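Local coordinates for protein acetyltransferase (Brucella abortus str. 2308 A, PDB 4ZBG) that probably transfers the acetyl group of bound acetyl-coenzyme A to an acceptor amine, as a member of the GNAT N-acetyltransferase family, at residues A[82-87]-A[115-120]; A[104-109]-A[129-134]; A[119-124]-A[150-155]. One frame throughout, in Å; residues are numbered along the deposited sequence.

Interaction 1 of 3, residues A[82-87]-A[115-120]. With ACO (acetyl coenzyme *a), chain B.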
loop_
_atom_site.group_PDB
_atom_site.type_symbol
_atom_site.label_atom_id
_atom_site.label_comp_id
_atom_site.label_asym_id
_atom_site.label_seq_id
_atom_site.Cartn_x
_atom_site.Cartn_y
_atom_site.Cartn_z
ATOM N N GLY A 82 -2.770 -2.772 16.078
ATOM C CA GLY A 82 -3.554 -1.912 15.209
ATOM C C GLY A 82 -2.726 -1.094 14.237
ATOM O O GLY A 82 -3.202 -0.095 13.702
ATOM N N TRP A 83 -1.494 -1.531 13.997
ATOM C CA TRP A 83 -0.600 -0.862 13.059
ATOM C C TRP A 83 -0.464 -1.651 11.764
ATOM O O TRP A 83 -0.471 -2.893 11.766
ATOM C CB TRP A 83 0.770 -0.607 13.700
ATOM C CG TRP A 83 0.734 0.585 14.604
ATOM C CD1 TRP A 83 0.174 0.664 15.851
ATOM C CD2 TRP A 83 1.234 1.892 14.306
ATOM N NE1 TRP A 83 0.301 1.944 16.342
ATOM C CE2 TRP A 83 0.947 2.714 15.411
ATOM C CE3 TRP A 83 1.886 2.451 13.199
ATOM C CZ2 TRP A 83 1.301 4.062 15.451
ATOM C CZ3 TRP A 83 2.238 3.787 13.238
ATOM C CH2 TRP A 83 1.948 4.577 14.361
ATOM N N TYR A 84 -0.340 -0.916 10.661
ATOM C CA TYR A 84 -0.309 -1.492 9.328
ATOM C C TYR A 84 0.892 -0.961 8.575
ATOM O O TYR A 84 1.442 0.084 8.917
ATOM C CB TYR A 84 -1.628 -1.183 8.596
ATOM C CG TYR A 84 -2.795 -1.835 9.304
ATOM C CD1 TYR A 84 -3.436 -1.195 10.365
ATOM C CD2 TYR A 84 -3.217 -3.119 8.964
ATOM C CE1 TYR A 84 -4.472 -1.807 11.047
ATOM C CE2 TYR A 84 -4.249 -3.737 9.640
ATOM C CZ TYR A 84 -4.876 -3.074 10.677
ATOM O OH TYR A 84 -5.910 -3.682 11.358
ATOM N N GLY A 85 1.306 -1.698 7.558
ATOM C CA GLY A 85 2.337 -1.241 6.651
ATOM C C GLY A 85 1.721 -0.930 5.309
ATOM O O GLY A 85 0.852 -1.661 4.823
ATOM N N LEU A 86 2.157 0.177 4.723
ATOM C CA LEU A 86 1.715 0.587 3.401
ATOM C C LEU A 86 2.720 0.071 2.382
ATOM O O LEU A 86 3.905 0.394 2.462
ATOM C CB LEU A 86 1.640 2.118 3.330
ATOM C CG LEU A 86 1.063 2.762 2.064
ATOM C CD1 LEU A 86 0.709 4.200 2.389
ATOM C CD2 LEU A 86 2.010 2.708 0.856
ATOM N N GLY A 87 2.246 -0.696 1.407
ATOM C CA GLY A 87 3.091 -1.095 0.301
ATOM C C GLY A 87 2.865 -2.518 -0.161
ATOM O O GLY A 87 2.497 -3.387 0.627
ATOM N N ALA A 115 -11.649 2.417 9.984
ATOM C CA ALA A 115 -11.892 1.065 10.470
ATOM C C ALA A 115 -11.273 0.814 11.844
ATOM O O ALA A 115 -11.332 -0.300 12.351
ATOM C CB ALA A 115 -11.399 0.038 9.460
ATOM N N GLY A 116 -10.694 1.852 12.445
ATOM C CA GLY A 116 -10.169 1.766 13.797
ATOM C C GLY A 116 -8.674 1.517 13.940
ATOM O O GLY A 116 -8.210 1.205 15.035
ATOM N N ALA A 117 -7.918 1.644 12.853
ATOM C CA ALA A 117 -6.473 1.449 12.905
ATOM C C ALA A 117 -5.794 2.480 13.810
ATOM O O ALA A 117 -6.280 3.601 13.975
ATOM C CB ALA A 117 -5.883 1.499 11.509
ATOM N N ARG A 118 -4.660 2.095 14.383
ATOM C CA ARG A 118 -3.904 2.987 15.250
ATOM C C ARG A 118 -2.771 3.705 14.522
ATOM O O ARG A 118 -2.278 4.735 14.984
ATOM C CB ARG A 118 -3.355 2.202 16.437
ATOM C CG ARG A 118 -4.443 1.670 17.354
ATOM C CD ARG A 118 -4.838 2.694 18.399
ATOM N NE ARG A 118 -3.859 2.759 19.483
ATOM C CZ ARG A 118 -4.027 3.464 20.595
ATOM N NH1 ARG A 118 -3.087 3.467 21.531
ATOM N NH2 ARG A 118 -5.137 4.164 20.770
ATOM N N GLY A 119 -2.352 3.170 13.384
ATOM C CA GLY A 119 -1.324 3.838 12.622
ATOM C C GLY A 119 -0.840 3.072 11.417
ATOM O O GLY A 119 -1.214 1.913 11.203
ATOM N N CYS A 120 0.020 3.726 10.645
ATOM C CA CYS A 120 0.599 3.138 9.455
ATOM C C CYS A 120 2.086 3.451 9.381
ATOM O O CYS A 120 2.514 4.544 9.752
ATOM C CB CYS A 120 -0.100 3.700 8.222
ATOM S SG CYS A 120 0.229 2.815 6.693
HETATM N N1A ACO B . 1.611 18.908 -11.071
HETATM C C2A ACO B . 2.861 18.885 -10.622
HETATM N N3A ACO B . 3.363 17.825 -10.011
HETATM C C4A ACO B . 2.610 16.735 -9.824
HETATM C C5A ACO B . 1.310 16.719 -10.271
HETATM C C6A ACO B . 0.819 17.863 -10.918
HETATM N N6A ACO B . -0.542 17.897 -11.412
HETATM N N7A ACO B . 0.785 15.528 -9.959
HETATM C C8A ACO B . 1.727 14.837 -9.335
HETATM N N9A ACO B . 2.841 15.543 -9.242
HETATM C C1B ACO B . 4.095 15.123 -8.618
HETATM C C2B ACO B . 4.020 14.896 -7.303
HETATM O O2B ACO B . 4.137 16.091 -6.500
HETATM C C3B ACO B . 5.288 13.851 -7.017
HETATM O O3B ACO B . 6.547 14.576 -7.053
HETATM P P3B ACO B . 7.330 15.090 -5.699
HETATM O O7A ACO B . 8.601 15.736 -6.198
HETATM O O8A ACO B . 7.620 13.895 -4.823
HETATM O O9A ACO B . 6.424 16.079 -5.000
HETATM C C4B ACO B . 5.228 12.987 -8.035
HETATM O O4B ACO B . 4.446 13.721 -9.190
HETATM C C5B ACO B . 4.443 11.684 -7.799
HETATM O O5B ACO B . 3.247 11.966 -7.115
HETATM P P1A ACO B . 1.829 11.264 -7.534
HETATM O O1A ACO B . 1.375 11.683 -8.899
HETATM O O2A ACO B . 0.887 11.493 -6.385
HETATM O O3A ACO B . 2.162 9.683 -7.516
HETATM P P2A ACO B . 2.213 8.674 -8.774
HETATM O O4A ACO B . 0.839 8.452 -9.323
HETATM O O5A ACO B . 3.296 9.070 -9.738
HETATM O O6A ACO B . 2.618 7.321 -7.982
HETATM C CBP ACO B . 4.372 5.900 -7.205
HETATM C CCP ACO B . 3.755 7.300 -7.150
HETATM C CDP ACO B . 5.539 5.857 -6.221
HETATM C CEP ACO B . 3.296 4.894 -6.814
HETATM C CAP ACO B . 4.855 5.634 -8.633
HETATM O OAP ACO B . 5.944 6.485 -8.898
HETATM C C9P ACO B . 5.286 4.189 -8.888
HETATM O O9P ACO B . 4.510 3.313 -9.133
HETATM N N8P ACO B . 6.699 3.956 -8.833
HETATM C C7P ACO B . 7.266 2.648 -9.074
HETATM C C6P ACO B . 6.939 1.681 -7.946
HETATM C C5P ACO B . 7.373 2.233 -6.605
HETATM O O5P ACO B . 8.487 2.606 -6.400
HETATM N N4P ACO B . 6.370 2.284 -5.581
HETATM C C3P ACO B . 6.701 2.797 -4.268
HETATM C C2P ACO B . 7.433 1.744 -3.445
HETATM S S1P ACO B . 7.601 2.344 -1.742
HETATM C C ACO B . 6.027 1.931 -0.972
HETATM O O ACO B . 5.222 1.276 -1.554
HETATM C CH3 ACO B . 5.788 2.466 0.430
#
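Trp83 lays its indole over the backbone of Gly119 where two parallel strands of a beta-alpha-beta unit meet: strand 83-91, helix 100-114 and strand 119-122 of the GNAT fold. The close packing is here. Gly119 CA lies 3.4 Å from the centroid of the six-membered ring, only 7° off its normal, a CH-pi contact that glycine allows because any CB on this face would collide with CH2 of the ring. In Trp83, chi1 of -79° sets CG beside the backbone N, and chi2 of 75° turns the ring so that its face meets Gly119; the carbonyl oxygen of Arg118 adds a second contact above the same face. Tyr84 N donates to Gly119 O at 3.0 Å, continuing the parallel pairing, and the buried Cys120 sets SG 3.7 Å from Leu86 CB.

The other end is more open to solvent. Tyr84 CE1 touches Ala117 CB at 3.6 Å, a methyl small enough to sit beside the phenol ring. The Arg118 side chain starts against Trp83 NE1 with its CB but bends at chi2 and chi3, and its end leads away from strand 83-91, as suits a charged surface residue. Gly116 closes helix 100-114 in a Schellman motif, its positive phi easily adopted by glycine, and the chain then turns back to the sheet. There Gly82 O receives Arg118 N at 2.7 Å and, more weakly, Gly119 N at 3.4 Å.

Interaction 2 of 3, residues A[104-109]-A[129-134]. With ACO (acetyl coenzyme *a), chain B.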
loop_
_atom_site.group_PDB
_atom_site.type_symbol
_atom_site.label_atom_id
_atom_site.label_comp_id
_atom_site.label_asym_id
_atom_site.label_seq_id
_atom_site.Cartn_x
_atom_site.Cartn_y
_atom_site.Cartn_z
ATOM N N LEU A 104 -4.671 7.346 -4.139
ATOM C CA LEU A 104 -4.736 5.995 -3.580
ATOM C C LEU A 104 -4.273 5.973 -2.132
ATOM O O LEU A 104 -4.885 5.328 -1.279
ATOM C CB LEU A 104 -3.876 5.039 -4.404
ATOM C CG LEU A 104 -4.508 4.606 -5.722
ATOM C CD1 LEU A 104 -3.462 3.949 -6.602
ATOM C CD2 LEU A 104 -5.667 3.647 -5.457
ATOM N N ILE A 105 -3.176 6.667 -1.857
ATOM C CA ILE A 105 -2.622 6.691 -0.508
ATOM C C ILE A 105 -3.584 7.378 0.456
ATOM O O ILE A 105 -3.883 6.846 1.526
ATOM C CB ILE A 105 -1.221 7.328 -0.483
ATOM C CG1 ILE A 105 -0.229 6.455 -1.260
ATOM C CG2 ILE A 105 -0.775 7.565 0.954
ATOM C CD1 ILE A 105 1.046 7.174 -1.639
ATOM N N ARG A 106 -4.082 8.556 0.084
ATOM C CA ARG A 106 -4.988 9.280 0.970
ATOM C C ARG A 106 -6.259 8.478 1.234
ATOM O O ARG A 106 -6.739 8.416 2.368
ATOM C CB ARG A 106 -5.319 10.665 0.410
ATOM C CG ARG A 106 -4.165 11.646 0.501
ATOM C CD ARG A 106 -4.606 13.073 0.252
ATOM N NE ARG A 106 -3.461 13.981 0.222
ATOM C CZ ARG A 106 -2.704 14.175 -0.849
ATOM N NH1 ARG A 106 -2.963 13.513 -1.966
ATOM N NH2 ARG A 106 -1.680 15.020 -0.806
ATOM N N GLU A 107 -6.806 7.861 0.195
ATOM C CA GLU A 107 -8.016 7.086 0.375
ATOM C C GLU A 107 -7.768 5.837 1.235
ATOM O O GLU A 107 -8.577 5.501 2.108
ATOM C CB GLU A 107 -8.644 6.752 -0.978
ATOM C CG GLU A 107 -9.938 5.986 -0.866
ATOM C CD GLU A 107 -11.006 6.700 -0.062
ATOM O OE1 GLU A 107 -11.028 7.957 -0.004
ATOM O OE2 GLU A 107 -11.846 5.980 0.507
ATOM N N GLY A 108 -6.649 5.155 1.006
ATOM C CA GLY A 108 -6.304 4.003 1.821
ATOM C C GLY A 108 -6.138 4.342 3.289
ATOM O O GLY A 108 -6.648 3.638 4.169
ATOM N N LEU A 109 -5.432 5.437 3.564
ATOM C CA LEU A 109 -5.244 5.871 4.945
ATOM C C LEU A 109 -6.580 6.228 5.589
ATOM O O LEU A 109 -6.815 5.910 6.753
ATOM C CB LEU A 109 -4.291 7.055 5.008
ATOM C CG LEU A 109 -2.855 6.743 4.592
ATOM C CD1 LEU A 109 -2.076 8.045 4.497
ATOM C CD2 LEU A 109 -2.188 5.769 5.553
ATOM N N TYR A 129 6.067 11.219 1.201
ATOM C CA TYR A 129 4.994 10.782 2.082
ATOM C C TYR A 129 4.673 11.781 3.192
ATOM O O TYR A 129 3.702 11.612 3.921
ATOM C CB TYR A 129 5.293 9.387 2.635
ATOM C CG TYR A 129 5.471 8.363 1.531
ATOM C CD1 TYR A 129 4.374 7.715 0.975
ATOM C CD2 TYR A 129 6.735 8.059 1.030
ATOM C CE1 TYR A 129 4.530 6.776 -0.038
ATOM C CE2 TYR A 129 6.903 7.125 0.015
ATOM C CZ TYR A 129 5.796 6.488 -0.520
ATOM O OH TYR A 129 5.951 5.558 -1.533
ATOM N N ARG A 130 5.458 12.848 3.296
ATOM C CA ARG A 130 5.170 13.894 4.274
ATOM C C ARG A 130 3.800 14.525 4.041
ATOM O O ARG A 130 3.165 14.993 4.983
ATOM C CB ARG A 130 6.252 14.972 4.256
ATOM C CG ARG A 130 7.595 14.489 4.760
ATOM C CD ARG A 130 8.660 15.564 4.594
ATOM N NE ARG A 130 8.271 16.838 5.195
ATOM C CZ ARG A 130 8.561 17.197 6.442
ATOM N NH1 ARG A 130 8.169 18.377 6.904
ATOM N NH2 ARG A 130 9.242 16.374 7.230
ATOM N N ARG A 131 3.344 14.539 2.788
ATOM C CA ARG A 131 2.067 15.167 2.457
ATOM C C ARG A 131 0.881 14.409 3.049
ATOM O O ARG A 131 -0.225 14.940 3.089
ATOM C CB ARG A 131 1.905 15.320 0.935
ATOM C CG ARG A 131 1.649 14.009 0.195
ATOM C CD ARG A 131 1.913 14.145 -1.302
ATOM N NE ARG A 131 3.306 14.510 -1.525
ATOM C CZ ARG A 131 3.790 15.057 -2.635
ATOM N NH1 ARG A 131 3.015 15.266 -3.693
ATOM N NH2 ARG A 131 5.072 15.390 -2.676
ATOM N N PHE A 132 1.110 13.176 3.499
ATOM C CA PHE A 132 0.059 12.389 4.132
ATOM C C PHE A 132 0.249 12.346 5.644
ATOM O O PHE A 132 -0.446 11.603 6.341
ATOM C CB PHE A 132 0.042 10.960 3.582
ATOM C CG PHE A 132 0.257 10.878 2.095
ATOM C CD1 PHE A 132 -0.742 11.270 1.213
ATOM C CD2 PHE A 132 1.459 10.416 1.577
ATOM C CE1 PHE A 132 -0.541 11.199 -0.161
ATOM C CE2 PHE A 132 1.668 10.351 0.210
ATOM C CZ PHE A 132 0.664 10.741 -0.665
ATOM N N GLY A 133 1.208 13.111 6.154
ATOM C CA GLY A 133 1.437 13.148 7.588
ATOM C C GLY A 133 2.492 12.198 8.130
ATOM O O GLY A 133 2.727 12.168 9.331
ATOM N N PHE A 134 3.134 11.421 7.265
ATOM C CA PHE A 134 4.207 10.542 7.716
ATOM C C PHE A 134 5.413 11.329 8.205
ATOM O O PHE A 134 5.809 12.329 7.602
ATOM C CB PHE A 134 4.640 9.585 6.606
ATOM C CG PHE A 134 3.654 8.489 6.335
ATOM C CD1 PHE A 134 3.738 7.282 7.008
ATOM C CD2 PHE A 134 2.640 8.671 5.411
ATOM C CE1 PHE A 134 2.825 6.282 6.765
ATOM C CE2 PHE A 134 1.731 7.676 5.164
ATOM C CZ PHE A 134 1.826 6.475 5.843
HETATM N N1A ACO B . 1.611 18.908 -11.071
HETATM C C2A ACO B . 2.861 18.885 -10.622
HETATM N N3A ACO B . 3.363 17.825 -10.011
HETATM C C4A ACO B . 2.610 16.735 -9.824
HETATM C C5A ACO B . 1.310 16.719 -10.271
HETATM C C6A ACO B . 0.819 17.863 -10.918
HETATM N N6A ACO B . -0.542 17.897 -11.412
HETATM N N7A ACO B . 0.785 15.528 -9.959
HETATM C C8A ACO B . 1.727 14.837 -9.335
HETATM N N9A ACO B . 2.841 15.543 -9.242
HETATM C C1B ACO B . 4.095 15.123 -8.618
HETATM C C2B ACO B . 4.020 14.896 -7.303
HETATM O O2B ACO B . 4.137 16.091 -6.500
HETATM C C3B ACO B . 5.288 13.851 -7.017
HETATM O O3B ACO B . 6.547 14.576 -7.053
HETATM P P3B ACO B . 7.330 15.090 -5.699
HETATM O O7A ACO B . 8.601 15.736 -6.198
HETATM O O8A ACO B . 7.620 13.895 -4.823
HETATM O O9A ACO B . 6.424 16.079 -5.000
HETATM C C4B ACO B . 5.228 12.987 -8.035
HETATM O O4B ACO B . 4.446 13.721 -9.190
HETATM C C5B ACO B . 4.443 11.684 -7.799
HETATM O O5B ACO B . 3.247 11.966 -7.115
HETATM P P1A ACO B . 1.829 11.264 -7.534
HETATM O O1A ACO B . 1.375 11.683 -8.899
HETATM O O2A ACO B . 0.887 11.493 -6.385
HETATM O O3A ACO B . 2.162 9.683 -7.516
HETATM P P2A ACO B . 2.213 8.674 -8.774
HETATM O O4A ACO B . 0.839 8.452 -9.323
HETATM O O5A ACO B . 3.296 9.070 -9.738
HETATM O O6A ACO B . 2.618 7.321 -7.982
HETATM C CBP ACO B . 4.372 5.900 -7.205
HETATM C CCP ACO B . 3.755 7.300 -7.150
HETATM C CDP ACO B . 5.539 5.857 -6.221
HETATM C CEP ACO B . 3.296 4.894 -6.814
HETATM C CAP ACO B . 4.855 5.634 -8.633
HETATM O OAP ACO B . 5.944 6.485 -8.898
HETATM C C9P ACO B . 5.286 4.189 -8.888
HETATM O O9P ACO B . 4.510 3.313 -9.133
HETATM N N8P ACO B . 6.699 3.956 -8.833
HETATM C C7P ACO B . 7.266 2.648 -9.074
HETATM C C6P ACO B . 6.939 1.681 -7.946
HETATM C C5P ACO B . 7.373 2.233 -6.605
HETATM O O5P ACO B . 8.487 2.606 -6.400
HETATM N N4P ACO B . 6.370 2.284 -5.581
HETATM C C3P ACO B . 6.701 2.797 -4.268
HETATM C C2P ACO B . 7.433 1.744 -3.445
HETATM S S1P ACO B . 7.601 2.344 -1.742
HETATM C C ACO B . 6.027 1.931 -0.972
HETATM O O ACO B . 5.222 1.276 -1.554
HETATM C CH3 ACO B . 5.788 2.466 0.430
HETATM O O HOH W 1 -1.700 16.991 1.290
HETATM O O HOH W 2 -2.856 14.196 3.303
#
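Phe132 is the hub of this contact, its ring held between a branch of Ile105 and the chain of its own neighbour Arg131. Ile105 CG2, anti to the backbone N, points at the ring centre from 3.5 Å, a CH-pi contact 4° off the normal. On the opposite face stands Arg131 CG, 3.4 Å above the centre; chi1 of 72° wedges that carbon between backbone N and carbonyl carbon, the crowded position. A flat ring suits a site clamped on both faces.

In one of its two conformers Arg106 lies at the edge of the ring: CG reaches Phe132 CD1 at 3.5 Å, and the extended chain brings one face of the guanidinium over Phe132 CE1, the planes 62° apart. In this conformer two waters, one accepting from NE and one from NH2, both donate to Arg131 O. Arg106 NH2 also lies against Arg131 CG, the chains crossing at about a right angle. Arg131 NH2 donates to O9A of the cofactor's 3'-phosphate at 2.8 Å and NH1 to the ribose hydroxyl O2B at 3.1 Å; the phosphate may ease repulsion between the arginines.

Leu109 CD1 meets Phe132 CB at 3.7 Å and also Phe134 CE2, tip to tip, while Ile105 CD1 touches Tyr129 CE1. Tyr129 OH lies 3.6 Å from the thioester sulfur S1P. The contact joins helix 100-114 to the 3-10 segment 129-132, the side of the GNAT fold that here meets the 3'-phosphate and thioester, with Leu109 and Phe134 both resting on Cys120 and Leu153 of strands 119-122 and 151-154.

Interaction 3 of 3, residues A[119-124]-A[150-155]. With ACO (acetyl coenzyme *a), chain B.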
loop_
_atom_site.group_PDB
_atom_site.type_symbol
_atom_site.label_atom_id
_atom_site.label_comp_id
_atom_site.label_asym_id
_atom_site.label_seq_id
_atom_site.Cartn_x
_atom_site.Cartn_y
_atom_site.Cartn_z
ATOM N N GLY A 119 -2.352 3.170 13.384
ATOM C CA GLY A 119 -1.324 3.838 12.622
ATOM C C GLY A 119 -0.840 3.072 11.417
ATOM O O GLY A 119 -1.214 1.913 11.203
ATOM N N CYS A 120 0.020 3.726 10.645
ATOM C CA CYS A 120 0.599 3.138 9.455
ATOM C C CYS A 120 2.086 3.451 9.381
ATOM O O CYS A 120 2.514 4.544 9.752
ATOM C CB CYS A 120 -0.100 3.700 8.222
ATOM S SG CYS A 120 0.229 2.815 6.693
ATOM N N VAL A 121 2.860 2.474 8.909
ATOM C CA VAL A 121 4.289 2.670 8.662
ATOM C C VAL A 121 4.601 2.366 7.215
ATOM O O VAL A 121 3.832 1.697 6.533
ATOM C CB VAL A 121 5.174 1.812 9.575
ATOM C CG1 VAL A 121 4.940 2.178 11.016
ATOM C CG2 VAL A 121 4.926 0.323 9.320
ATOM N N LEU A 122 5.739 2.864 6.744
ATOM C CA LEU A 122 6.205 2.534 5.401
ATOM C C LEU A 122 7.703 2.747 5.265
ATOM O O LEU A 122 8.323 3.434 6.080
ATOM C CB LEU A 122 5.456 3.345 4.344
ATOM C CG LEU A 122 5.581 4.871 4.347
ATOM C CD1 LEU A 122 6.864 5.388 3.704
ATOM C CD2 LEU A 122 4.371 5.461 3.639
ATOM N N LEU A 123 8.270 2.157 4.216
ATOM C CA LEU A 123 9.642 2.437 3.805
ATOM C C LEU A 123 9.603 3.044 2.407
ATOM O O LEU A 123 9.000 2.473 1.497
ATOM C CB LEU A 123 10.470 1.149 3.802
ATOM C CG LEU A 123 10.718 0.534 5.183
ATOM C CD1 LEU A 123 11.311 -0.862 5.069
ATOM C CD2 LEU A 123 11.627 1.438 6.005
ATOM N N GLY A 124 10.232 4.196 2.222
ATOM C CA GLY A 124 10.210 4.824 0.917
ATOM C C GLY A 124 10.917 6.157 0.841
ATOM O O GLY A 124 11.724 6.492 1.707
ATOM N N PHE A 150 12.038 3.546 8.933
ATOM C CA PHE A 150 10.586 3.652 8.831
ATOM C C PHE A 150 10.078 5.084 8.866
ATOM O O PHE A 150 10.661 5.943 9.520
ATOM C CB PHE A 150 9.921 2.867 9.967
ATOM C CG PHE A 150 10.178 1.399 9.909
ATOM C CD1 PHE A 150 9.605 0.620 8.919
ATOM C CD2 PHE A 150 10.997 0.793 10.845
ATOM C CE1 PHE A 150 9.845 -0.741 8.859
ATOM C CE2 PHE A 150 11.240 -0.566 10.792
ATOM C CZ PHE A 150 10.663 -1.334 9.797
ATOM N N GLN A 151 8.983 5.326 8.153
ATOM C CA GLN A 151 8.215 6.551 8.306
ATOM C C GLN A 151 6.890 6.160 8.925
ATOM O O GLN A 151 6.343 5.099 8.624
ATOM C CB GLN A 151 8.018 7.241 6.963
ATOM C CG GLN A 151 9.334 7.515 6.259
ATOM C CD GLN A 151 9.132 8.192 4.924
ATOM O OE1 GLN A 151 8.274 9.062 4.794
ATOM N NE2 GLN A 151 9.906 7.784 3.917
ATOM N N CYS A 152 6.368 7.029 9.780
ATOM C CA CYS A 152 5.234 6.667 10.621
ATOM C C CYS A 152 4.151 7.717 10.622
ATOM O O CYS A 152 4.421 8.915 10.651
ATOM C CB CYS A 152 5.679 6.468 12.070
ATOM S SG CYS A 152 6.848 5.145 12.346
ATOM N N LEU A 153 2.910 7.243 10.591
ATOM C CA LEU A 153 1.735 8.092 10.715
ATOM C C LEU A 153 0.848 7.495 11.803
ATOM O O LEU A 153 0.283 6.412 11.629
ATOM C CB LEU A 153 0.972 8.169 9.388
ATOM C CG LEU A 153 -0.406 8.839 9.432
ATOM C CD1 LEU A 153 -0.313 10.285 9.908
ATOM C CD2 LEU A 153 -1.075 8.786 8.068
ATOM N N ALA A 154 0.746 8.190 12.932
ATOM C CA ALA A 154 -0.057 7.709 14.046
ATOM C C ALA A 154 -1.454 8.295 13.949
ATOM O O ALA A 154 -1.612 9.490 13.693
ATOM C CB ALA A 154 0.583 8.108 15.371
ATOM N N PHE A 155 -2.470 7.463 14.147
ATOM C CA PHE A 155 -3.850 7.948 14.135
ATOM C C PHE A 155 -4.311 8.378 15.525
ATOM O O PHE A 155 -5.283 9.117 15.665
ATOM C CB PHE A 155 -4.783 6.898 13.534
ATOM C CG PHE A 155 -4.469 6.570 12.102
ATOM C CD1 PHE A 155 -4.064 7.563 11.225
ATOM C CD2 PHE A 155 -4.559 5.268 11.636
ATOM C CE1 PHE A 155 -3.769 7.268 9.903
ATOM C CE2 PHE A 155 -4.266 4.966 10.316
ATOM C CZ PHE A 155 -3.872 5.969 9.449
HETATM N N1A ACO B . 1.611 18.908 -11.071
HETATM C C2A ACO B . 2.861 18.885 -10.622
HETATM N N3A ACO B . 3.363 17.825 -10.011
HETATM C C4A ACO B . 2.610 16.735 -9.824
HETATM C C5A ACO B . 1.310 16.719 -10.271
HETATM C C6A ACO B . 0.819 17.863 -10.918
HETATM N N6A ACO B . -0.542 17.897 -11.412
HETATM N N7A ACO B . 0.785 15.528 -9.959
HETATM C C8A ACO B . 1.727 14.837 -9.335
HETATM N N9A ACO B . 2.841 15.543 -9.242
HETATM C C1B ACO B . 4.095 15.123 -8.618
HETATM C C2B ACO B . 4.020 14.896 -7.303
HETATM O O2B ACO B . 4.137 16.091 -6.500
HETATM C C3B ACO B . 5.288 13.851 -7.017
HETATM O O3B ACO B . 6.547 14.576 -7.053
HETATM P P3B ACO B . 7.330 15.090 -5.699
HETATM O O7A ACO B . 8.601 15.736 -6.198
HETATM O O8A ACO B . 7.620 13.895 -4.823
HETATM O O9A ACO B . 6.424 16.079 -5.000
HETATM C C4B ACO B . 5.228 12.987 -8.035
HETATM O O4B ACO B . 4.446 13.721 -9.190
HETATM C C5B ACO B . 4.443 11.684 -7.799
HETATM O O5B ACO B . 3.247 11.966 -7.115
HETATM P P1A ACO B . 1.829 11.264 -7.534
HETATM O O1A ACO B . 1.375 11.683 -8.899
HETATM O O2A ACO B . 0.887 11.493 -6.385
HETATM O O3A ACO B . 2.162 9.683 -7.516
HETATM P P2A ACO B . 2.213 8.674 -8.774
HETATM O O4A ACO B . 0.839 8.452 -9.323
HETATM O O5A ACO B . 3.296 9.070 -9.738
HETATM O O6A ACO B . 2.618 7.321 -7.982
HETATM C CBP ACO B . 4.372 5.900 -7.205
HETATM C CCP ACO B . 3.755 7.300 -7.150
HETATM C CDP ACO B . 5.539 5.857 -6.221
HETATM C CEP ACO B . 3.296 4.894 -6.814
HETATM C CAP ACO B . 4.855 5.634 -8.633
HETATM O OAP ACO B . 5.944 6.485 -8.898
HETATM C C9P ACO B . 5.286 4.189 -8.888
HETATM O O9P ACO B . 4.510 3.313 -9.133
HETATM N N8P ACO B . 6.699 3.956 -8.833
HETATM C C7P ACO B . 7.266 2.648 -9.074
HETATM C C6P ACO B . 6.939 1.681 -7.946
HETATM C C5P ACO B . 7.373 2.233 -6.605
HETATM O O5P ACO B . 8.487 2.606 -6.400
HETATM N N4P ACO B . 6.370 2.284 -5.581
HETATM C C3P ACO B . 6.701 2.797 -4.268
HETATM C C2P ACO B . 7.433 1.744 -3.445
HETATM S S1P ACO B . 7.601 2.344 -1.742
HETATM C C ACO B . 6.027 1.931 -0.972
HETATM O O ACO B . 5.222 1.276 -1.554
HETATM C CH3 ACO B . 5.788 2.466 0.430
HETATM O O HOH W 3 11.714 5.336 4.587
#
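Gln151 NE2 is gripped twice: it donates to the backbone oxygen of Asp125 and to a water, 3.1 Å away, that also accepts from Gly124 N. The amide, a donor that can serve two acceptors, thereby ties strand 151-154 to the loop around Gly124 and Asp125. Its chain is extended beyond CG (chi2 180°), and CD passes 3.8 Å from Leu122 CD1, which gives the aliphatic part of the glutamine an apolar neighbour.

The strands themselves run antiparallel, at 170°, and extend the GNAT sheet beyond strand 83-91. Cys120 with Leu153 and Leu122 with Gln151 are the hydrogen-bonded pairs. In the first, Cys120 N donates to Leu153 O at 2.9 Å within the carbonyl plane, and Leu153 N returns a bond to Cys120 O, nearly along the C=O axis. Between these pairs lies Val121 opposite Cys152, a non-hydrogen-bonded pair whose side chains, each modelled in two conformers, share the face that also carries Ala154. Gly119, bare of a side chain, lets its CA come within 3.2 Å of Leu153 O, where a CB would clash.

Aromatic rings flank both ends of the pairing. Phe155 places CD2 3.5 Å from Gly119 N. At the other end Phe150 CD1 packs on CD2 of Leu123, a residue exposed at the cofactor pocket, whose carbonyl O lies 3.4 Å from the acetyl carbon CH3 of acetyl-coenzyme A.

Interactions 1 and 3 share Gly119 and Cys120, so strand 119-122 is paired on both edges, parallel to 83-91 and antiparallel to 151-154; both contacts are partly buried and rest largely on backbone bonds. Interaction 2 is the more buried, and its direct contacts are made by side chains: apolar groups of helix 100-114 against aromatic rings, with arginines and waters at its exposed margin. Leu109 CD2 and Phe134 CE1 approach Cys120, and Leu86 CD1 packs on Ile105 CG2, joining that layer to the sheet. All three reach acetyl-coenzyme A, interaction 2 by hydrogen bonds from Arg131, the sheet contacts through close approaches to its acetyl group.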